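PDB 6UUF: nudix Hydrolase, RenU from Mycolicibacterium smegmatis, which probably hydrolyses a nucleoside diphosphate linked to another moiety, with NADH a likely substrate, and uses magnesium as cofactor. Local coordinates for residues 27-32 against 87-92; 41-46 against 52-57; 133-138 against 152-157. The protein carries 3 engineered substitutions. One frame throughout, in Å; residues are numbered along the deposited sequence.

Contacts 1 and 2 lie on the mixed beta sheet of the Nudix domain, while contact 3 ties helix 144-158 to the loop that precedes it. Along the chain, both segments of contact 2 fall between residues 27-32 and 87-92 of contact 1, and contact 3 comes last. Centre to centre, contacts 1 and 3 are about 11 Å apart, contacts 2 and 3 about 16 Å, and contacts 1 and 2 about 18 Å. Leu27 packs on Leu56 to join the first two, Leu41 on Val137 joins contacts 2 and 3, and Val92 on Val156 brings contact 1 against the helix. So the two sheet contacts and the last helix pack against one another within the domain.

Contact 1 of 3, residues 27-32 against 87-92; sequences LLRAPM and TVRTTV
Arg29 and Arg89 make this contact by themselves, with NH2 of Arg29 standing 3.1 Å from NH1 of Arg89. Both nitrogens are donors, so the pair is not a hydrogen bond, and no hydrogen bond runs between 27-32 and 87-92. The backbones are well separated, CA of Arg29 lying 10.1 Å from CA of Arg89, and only 87 Å² of surface is buried in all.

As for shape, the two side chains cross at about a right angle. NH1 of Arg89 arrives at the edge of the Arg29 guanidinium, close to its plane, and the two flat groups are turned 48° against each other. Arg29 runs straight out from the strand before kinking at chi3 (-60°), whereas Arg89 folds at both chi2 and chi3, a hooked course that swings its NH1 round to the other arginine. Apart from the nitrogens, the nearest approach is from CG of Arg89, 4.1 Å from NH2 of Arg29.

The ionic part probably accounts for two like charges sitting so close. Asp113 receives NE of Arg29 on OD1 and NH1 of Arg89 on OD2, so one carboxylate bridges both guanidinium groups and probably offsets their charge. Carbonyls that follow helix 144-158 take further N-H groups: Ile160 O from NH1 of Arg29, and Pro161 O from NH1 of Arg89.

Strand 104-113, which carries Asp113, runs between the two segments, parallel to 23-31 and antiparallel to 87-98, and the arginines meet across it. On strand 87-98, Arg89 and Thr90 both face Ile111, a classic beta bulge. Val88, directed away from 27-32, packs on helix 67-79, whereas Arg29 and Arg89 lie against Leu162 and Leu163 in the tail beyond helix 144-158.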
# COMPACT_ATOMS: atom_id res chain seq x y z
N LEU A 27 -2.10 -3.27 -1.38
CA LEU A 27 -1.35 -4.31 -2.09
C LEU A 27 -2.32 -5.06 -2.97
O LEU A 27 -2.98 -6.01 -2.53
CB LEU A 27 -0.69 -5.26 -1.08
CG LEU A 27 0.11 -6.44 -1.61
CD1 LEU A 27 1.10 -5.94 -2.62
CD2 LEU A 27 0.89 -7.10 -0.46
N LEU A 28 -2.45 -4.59 -4.20
CA LEU A 28 -3.39 -5.14 -5.15
C LEU A 28 -2.70 -6.23 -6.00
O LEU A 28 -1.70 -5.94 -6.65
CB LEU A 28 -3.91 -4.06 -6.07
CG LEU A 28 -4.94 -4.52 -7.10
CD1 LEU A 28 -6.17 -5.21 -6.48
CD2 LEU A 28 -5.37 -3.30 -7.88
N ARG A 29 -3.27 -7.43 -6.01
CA ARG A 29 -2.74 -8.59 -6.73
C ARG A 29 -3.53 -8.87 -7.97
O ARG A 29 -4.76 -8.70 -7.96
CB ARG A 29 -2.71 -9.83 -5.87
CG ARG A 29 -2.04 -9.61 -4.51
CD ARG A 29 -2.08 -10.89 -3.67
NE ARG A 29 -3.45 -11.37 -3.40
CZ ARG A 29 -3.72 -12.53 -2.79
NH1 ARG A 29 -2.74 -13.36 -2.40
NH2 ARG A 29 -4.98 -12.86 -2.59
N ALA A 30 -2.84 -9.28 -9.03
CA ALA A 30 -3.51 -9.76 -10.26
C ALA A 30 -2.81 -10.94 -10.91
O ALA A 30 -1.59 -11.02 -10.91
CB ALA A 30 -3.72 -8.65 -11.28
N PRO A 31 -3.59 -11.88 -11.46
CA PRO A 31 -2.97 -13.02 -12.13
C PRO A 31 -2.44 -12.60 -13.48
O PRO A 31 -3.06 -11.76 -14.15
CB PRO A 31 -4.12 -14.01 -12.30
CG PRO A 31 -5.37 -13.21 -12.13
CD PRO A 31 -5.04 -11.82 -11.72
N MET A 32 -1.31 -13.15 -13.88
CA MET A 32 -0.83 -12.93 -15.24
C MET A 32 -1.40 -14.00 -16.19
O MET A 32 -1.82 -15.07 -15.72
CB MET A 32 0.69 -12.95 -15.23
CG MET A 32 1.28 -11.79 -14.44
SD MET A 32 0.69 -10.24 -15.13
CE MET A 32 2.15 -9.21 -15.18
N THR A 87 -11.30 -6.46 -5.12
CA THR A 87 -11.90 -7.18 -4.01
C THR A 87 -10.94 -7.22 -2.83
O THR A 87 -9.87 -7.79 -2.94
CB THR A 87 -12.26 -8.61 -4.44
OG1 THR A 87 -13.21 -8.54 -5.50
CG2 THR A 87 -12.88 -9.40 -3.28
N VAL A 88 -11.34 -6.60 -1.71
CA VAL A 88 -10.45 -6.50 -0.57
C VAL A 88 -10.44 -7.84 0.14
O VAL A 88 -11.51 -8.43 0.39
CB VAL A 88 -10.87 -5.37 0.39
CG1 VAL A 88 -10.05 -5.41 1.68
CG2 VAL A 88 -10.74 -4.00 -0.28
N ARG A 89 -9.26 -8.33 0.47
CA ARG A 89 -9.11 -9.67 1.09
C ARG A 89 -8.88 -9.53 2.60
O ARG A 89 -9.72 -9.93 3.39
CB ARG A 89 -7.97 -10.43 0.45
CG ARG A 89 -8.10 -10.61 -1.05
CD ARG A 89 -9.35 -11.38 -1.46
NE ARG A 89 -9.44 -12.67 -0.78
CZ ARG A 89 -8.79 -13.77 -1.13
NH1 ARG A 89 -7.95 -13.79 -2.17
NH2 ARG A 89 -8.96 -14.87 -0.43
N THR A 90 -7.80 -8.91 3.01
CA THR A 90 -7.58 -8.72 4.44
C THR A 90 -6.67 -7.50 4.69
O THR A 90 -6.28 -6.83 3.74
CB THR A 90 -6.96 -10.03 5.07
OG1 THR A 90 -7.01 -9.98 6.50
CG2 THR A 90 -5.54 -10.22 4.64
N THR A 91 -6.40 -7.20 5.96
CA THR A 91 -5.51 -6.12 6.36
C THR A 91 -4.40 -6.73 7.22
O THR A 91 -4.67 -7.62 8.01
CB THR A 91 -6.24 -5.07 7.20
OG1 THR A 91 -6.68 -5.68 8.41
CG2 THR A 91 -7.47 -4.52 6.44
N VAL A 92 -3.19 -6.23 7.06
CA VAL A 92 -2.02 -6.55 7.91
C VAL A 92 -1.35 -5.26 8.43
O VAL A 92 -0.94 -4.37 7.65
CB VAL A 92 -0.96 -7.31 7.11
CG1 VAL A 92 0.11 -7.88 8.04
CG2 VAL A 92 -1.60 -8.41 6.29

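Contact 2 of 3, residues 41-46 against 52-57; sequences LQHRAP and GTWALP
His43 lies over the indole of Trp54. Its CB sits 3.5 Å from the centroid of the six-membered ring, only 8° off the normal, a CH-pi contact square over the face. Beyond CB, ND1 of His43 stands above the rim of the same face, 3.4 Å from NE1 of Trp54, but the angle is too poor for a hydrogen bond. The imidazole and the five-membered ring meet obliquely, their planes at 36°. With CG anti to the backbone N (chi1 -172°), the imidazole reaches along the hairpin until CE1 comes 3.3 Å from Gly52 O, which meets it at the ring edge.

Leu41 completes the apolar side: its CB is 3.7 Å from CE3 of Trp54, and its CD2 is 3.8 Å from CD2 of Leu56. On the other face of the sheet, NE of Arg44 passes 4.0 Å from CB of Ala55; that nitrogen is buried with no partner in the model.

The backbone sets this register. Gln42 and Ala55 form an antiparallel hydrogen-bonded pair, each N-H bonded to the other's carbonyl, both at 2.9 Å between N and O. His43 and Trp54 follow as a non-hydrogen-bonded pair, which puts their rings on one face. Arg44 N bonds to Thr53 O, and Gly52 N closes the series on Arg44 O at 2.8 Å. Gly52 has backbone angles that would jam a CB against the preceding carbonyl.

Farther out, Gln42 hands its NE2 to Ser126 OG, while Thr53 OG1 bonds to Gln50 O. Trp54 also packs on strand 126-133 and Pro141. The whole is a beta hairpin of strands 37-44 and 54-60, whose second strand leads toward helix 67-79, consistent with the loop-helix-loop Nudix motif that follows a strand of the sheet in this family.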
# COMPACT_ATOMS: atom_id res chain seq x y z
N LEU A 41 2.67 -1.64 -8.18
CA LEU A 41 3.47 -0.75 -7.35
C LEU A 41 3.54 0.63 -7.96
O LEU A 41 3.43 0.81 -9.17
CB LEU A 41 4.89 -1.27 -7.12
CG LEU A 41 5.01 -2.67 -6.54
CD1 LEU A 41 6.46 -3.14 -6.46
CD2 LEU A 41 4.37 -2.67 -5.19
N GLN A 42 3.80 1.57 -7.07
CA GLN A 42 3.92 2.96 -7.37
C GLN A 42 5.38 3.41 -7.19
O GLN A 42 5.98 3.17 -6.14
CB GLN A 42 3.02 3.75 -6.43
CG GLN A 42 2.89 5.21 -6.81
CD GLN A 42 2.22 5.99 -5.72
OE1 GLN A 42 2.61 5.90 -4.56
NE2 GLN A 42 1.22 6.78 -6.09
N HIS A 43 5.91 4.03 -8.24
CA HIS A 43 7.23 4.66 -8.22
C HIS A 43 7.05 6.09 -7.72
O HIS A 43 6.31 6.88 -8.32
CB HIS A 43 7.81 4.69 -9.61
CG HIS A 43 9.23 5.14 -9.65
ND1 HIS A 43 10.22 4.60 -8.85
CD2 HIS A 43 9.85 6.08 -10.41
CE1 HIS A 43 11.37 5.18 -9.12
NE2 HIS A 43 11.18 6.08 -10.06
N ARG A 44 7.74 6.44 -6.66
CA ARG A 44 7.43 7.67 -5.97
C ARG A 44 8.18 8.80 -6.70
O ARG A 44 9.39 8.69 -6.96
CB ARG A 44 7.80 7.57 -4.48
CG ARG A 44 7.35 6.26 -3.79
CD ARG A 44 5.93 6.25 -3.27
NE ARG A 44 5.96 6.30 -1.80
CZ ARG A 44 5.81 7.39 -1.05
NH1 ARG A 44 5.61 8.60 -1.60
NH2 ARG A 44 5.88 7.27 0.27
N ALA A 45 7.45 9.85 -7.10
CA ALA A 45 8.08 11.02 -7.74
C ALA A 45 9.10 11.64 -6.75
O ALA A 45 8.75 11.78 -5.59
CB ALA A 45 7.02 12.05 -8.13
N PRO A 46 10.35 11.94 -7.19
CA PRO A 46 11.38 12.64 -6.34
C PRO A 46 10.93 13.78 -5.39
O PRO A 46 11.44 13.85 -4.26
CB PRO A 46 12.38 13.15 -7.39
CG PRO A 46 12.39 12.01 -8.38
CD PRO A 46 10.99 11.43 -8.42
N GLY A 52 11.86 8.35 -5.78
CA GLY A 52 12.88 7.44 -6.34
C GLY A 52 12.70 5.97 -5.94
O GLY A 52 13.35 5.08 -6.50
N THR A 53 11.82 5.68 -4.98
CA THR A 53 11.62 4.29 -4.56
C THR A 53 10.22 3.83 -4.90
O THR A 53 9.37 4.64 -5.26
CB THR A 53 11.85 4.12 -3.05
OG1 THR A 53 10.89 4.92 -2.35
CG2 THR A 53 13.29 4.52 -2.67
N TRP A 54 10.02 2.53 -4.75
CA TRP A 54 8.74 1.87 -5.06
C TRP A 54 8.03 1.49 -3.77
O TRP A 54 8.66 1.03 -2.82
CB TRP A 54 8.99 0.60 -5.88
CG TRP A 54 9.54 0.85 -7.23
CD1 TRP A 54 10.86 1.03 -7.57
CD2 TRP A 54 8.78 1.01 -8.42
NE1 TRP A 54 10.95 1.26 -8.92
CE2 TRP A 54 9.70 1.25 -9.47
CE3 TRP A 54 7.42 0.98 -8.72
CZ2 TRP A 54 9.30 1.44 -10.79
CZ3 TRP A 54 7.01 1.15 -10.04
CH2 TRP A 54 7.95 1.38 -11.06
N ALA A 55 6.72 1.68 -3.75
CA ALA A 55 5.92 1.30 -2.54
C ALA A 55 4.50 1.10 -2.99
O ALA A 55 4.25 1.04 -4.21
CB ALA A 55 6.04 2.35 -1.45
N LEU A 56 3.57 0.97 -2.04
CA LEU A 56 2.17 0.76 -2.38
C LEU A 56 1.53 2.12 -2.49
O LEU A 56 1.93 3.02 -1.77
CB LEU A 56 1.48 -0.04 -1.33
CG LEU A 56 2.20 -1.35 -0.94
CD1 LEU A 56 1.50 -1.97 0.26
CD2 LEU A 56 2.23 -2.32 -2.10
N PRO A 57 0.53 2.27 -3.39
CA PRO A 57 -0.29 3.48 -3.33
C PRO A 57 -1.04 3.49 -2.01
O PRO A 57 -1.57 2.44 -1.60
CB PRO A 57 -1.28 3.34 -4.47
CG PRO A 57 -1.09 1.98 -5.04
CD PRO A 57 -0.08 1.24 -4.22

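Contact 3 of 3, residues 133-138 against 152-157; sequences LEDQVA and RLREVT
Asp135 OD1 is gripped by both terminal nitrogens of Arg154, NH2 at 3.1 Å and NH1 at 3.2 Å, in an end-on salt bridge that converges on one oxygen. The oxygen lies nearly in the guanidinium plane, but the carboxylate is turned 77° against that plane. NH2 uses the anti lone pair of OD1, while NH1 comes in from above the carboxylate plane. Neither bond is straight, with angles at hydrogen of 150° for NH2 and 144° for NH1.

Arg154 bends twice, at chi2 and chi3, which carries its guanidinium from the helix across to the loop. Glu134 O lies 3.7 Å above one face, over the group's centre, and Glu134 CB is also 3.7 Å from NH1. Glu134 itself heads for the helix, where OE2 comes 3.3 Å from OG1 of Thr157, a close approach not counted as a bond, the hydroxyl having Leu153 O and Arg154 O within reach.

With an alanine in place of Arg154, Asp135 would probably be left without its mate on the helix, and Glu134 O without the flat group beneath it.

Nearby, Val137 packs on Phe146 and Trp150, the apolar side of the same junction. Of the two acids the positive group bonds Asp135 alone; OE1 of Glu134, 4.5 Å from NH1 of Arg154, is too far for a salt bridge, though the charge is likely to ease the gathering of negative charge there.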
# COMPACT_ATOMS: atom_id res chain seq x y z
N LEU A 133 5.79 -8.79 -11.09
CA LEU A 133 5.66 -10.15 -10.58
C LEU A 133 6.10 -10.18 -9.11
O LEU A 133 7.10 -9.57 -8.77
CB LEU A 133 6.47 -11.14 -11.41
CG LEU A 133 5.88 -11.41 -12.79
CD1 LEU A 133 6.88 -12.13 -13.69
CD2 LEU A 133 4.59 -12.20 -12.70
N GLU A 134 5.30 -10.84 -8.26
CA GLU A 134 5.60 -10.99 -6.85
C GLU A 134 7.03 -11.40 -6.53
O GLU A 134 7.64 -10.85 -5.63
CB GLU A 134 4.69 -12.06 -6.24
CG GLU A 134 3.32 -11.60 -5.86
CD GLU A 134 2.63 -12.59 -4.92
OE1 GLU A 134 2.41 -13.76 -5.37
OE2 GLU A 134 2.34 -12.22 -3.74
N ASP A 135 7.56 -12.37 -7.27
CA ASP A 135 8.96 -12.82 -7.12
C ASP A 135 10.00 -11.77 -7.49
O ASP A 135 11.18 -11.90 -7.12
CB ASP A 135 9.24 -14.06 -8.01
CG ASP A 135 8.55 -15.33 -7.49
OD1 ASP A 135 8.56 -15.60 -6.27
OD2 ASP A 135 8.00 -16.08 -8.33
N GLN A 136 9.58 -10.76 -8.27
CA GLN A 136 10.50 -9.70 -8.71
C GLN A 136 10.38 -8.38 -7.95
O GLN A 136 11.21 -7.48 -8.16
CB GLN A 136 10.34 -9.48 -10.20
CG GLN A 136 10.68 -10.76 -10.96
CD GLN A 136 11.06 -10.50 -12.38
OE1 GLN A 136 12.17 -10.86 -12.78
NE2 GLN A 136 10.15 -9.85 -13.16
N VAL A 137 9.40 -8.28 -7.04
CA VAL A 137 9.22 -7.05 -6.25
C VAL A 137 10.50 -6.63 -5.52
O VAL A 137 10.89 -5.47 -5.59
CB VAL A 137 8.01 -7.17 -5.27
CG1 VAL A 137 8.04 -6.08 -4.19
CG2 VAL A 137 6.71 -7.13 -6.06
N ALA A 138 11.14 -7.58 -4.83
CA ALA A 138 12.35 -7.30 -4.03
C ALA A 138 13.59 -6.95 -4.83
O ALA A 138 14.60 -6.54 -4.27
CB ALA A 138 12.67 -8.50 -3.16
N ARG A 152 7.40 -10.52 5.07
CA ARG A 152 6.26 -10.84 5.89
C ARG A 152 4.95 -10.80 5.07
O ARG A 152 4.18 -11.76 5.11
CB ARG A 152 6.21 -9.94 7.11
CG ARG A 152 5.24 -10.42 8.19
CD ARG A 152 5.70 -11.70 8.93
NE ARG A 152 4.61 -12.21 9.79
CZ ARG A 152 3.89 -13.33 9.61
NH1 ARG A 152 4.13 -14.18 8.61
NH2 ARG A 152 2.92 -13.60 10.48
N LEU A 153 4.73 -9.74 4.28
CA LEU A 153 3.57 -9.70 3.37
C LEU A 153 3.51 -10.86 2.42
O LEU A 153 2.43 -11.35 2.12
CB LEU A 153 3.55 -8.40 2.54
CG LEU A 153 3.19 -7.21 3.39
CD1 LEU A 153 3.56 -5.91 2.73
CD2 LEU A 153 1.71 -7.25 3.73
N ARG A 154 4.66 -11.30 1.90
CA ARG A 154 4.67 -12.49 1.03
C ARG A 154 4.17 -13.74 1.74
O ARG A 154 3.42 -14.54 1.15
CB ARG A 154 6.07 -12.74 0.53
CG ARG A 154 6.47 -11.75 -0.52
CD ARG A 154 6.34 -12.40 -1.86
NE ARG A 154 7.60 -12.99 -2.25
CZ ARG A 154 7.77 -13.77 -3.30
NH1 ARG A 154 6.75 -14.17 -4.07
NH2 ARG A 154 9.00 -14.18 -3.56
N GLU A 155 4.61 -13.92 2.99
CA GLU A 155 4.18 -15.08 3.78
C GLU A 155 2.64 -15.04 3.95
O GLU A 155 1.93 -16.02 3.76
CB GLU A 155 4.89 -15.12 5.14
CG GLU A 155 6.38 -15.38 5.01
CD GLU A 155 7.22 -15.16 6.27
OE1 GLU A 155 6.71 -14.71 7.33
OE2 GLU A 155 8.44 -15.43 6.20
N VAL A 156 2.14 -13.86 4.26
CA VAL A 156 0.71 -13.67 4.32
C VAL A 156 0.04 -13.86 2.97
O VAL A 156 -0.96 -14.54 2.88
CB VAL A 156 0.35 -12.28 4.86
CG1 VAL A 156 -1.14 -12.04 4.81
CG2 VAL A 156 0.86 -12.16 6.30
N THR A 157 0.55 -13.28 1.91
CA THR A 157 -0.17 -13.44 0.63
C THR A 157 -0.25 -14.92 0.24
O THR A 157 -1.25 -15.35 -0.34
CB THR A 157 0.47 -12.61 -0.51
OG1 THR A 157 1.85 -12.90 -0.56
CG2 THR A 157 0.29 -11.11 -0.26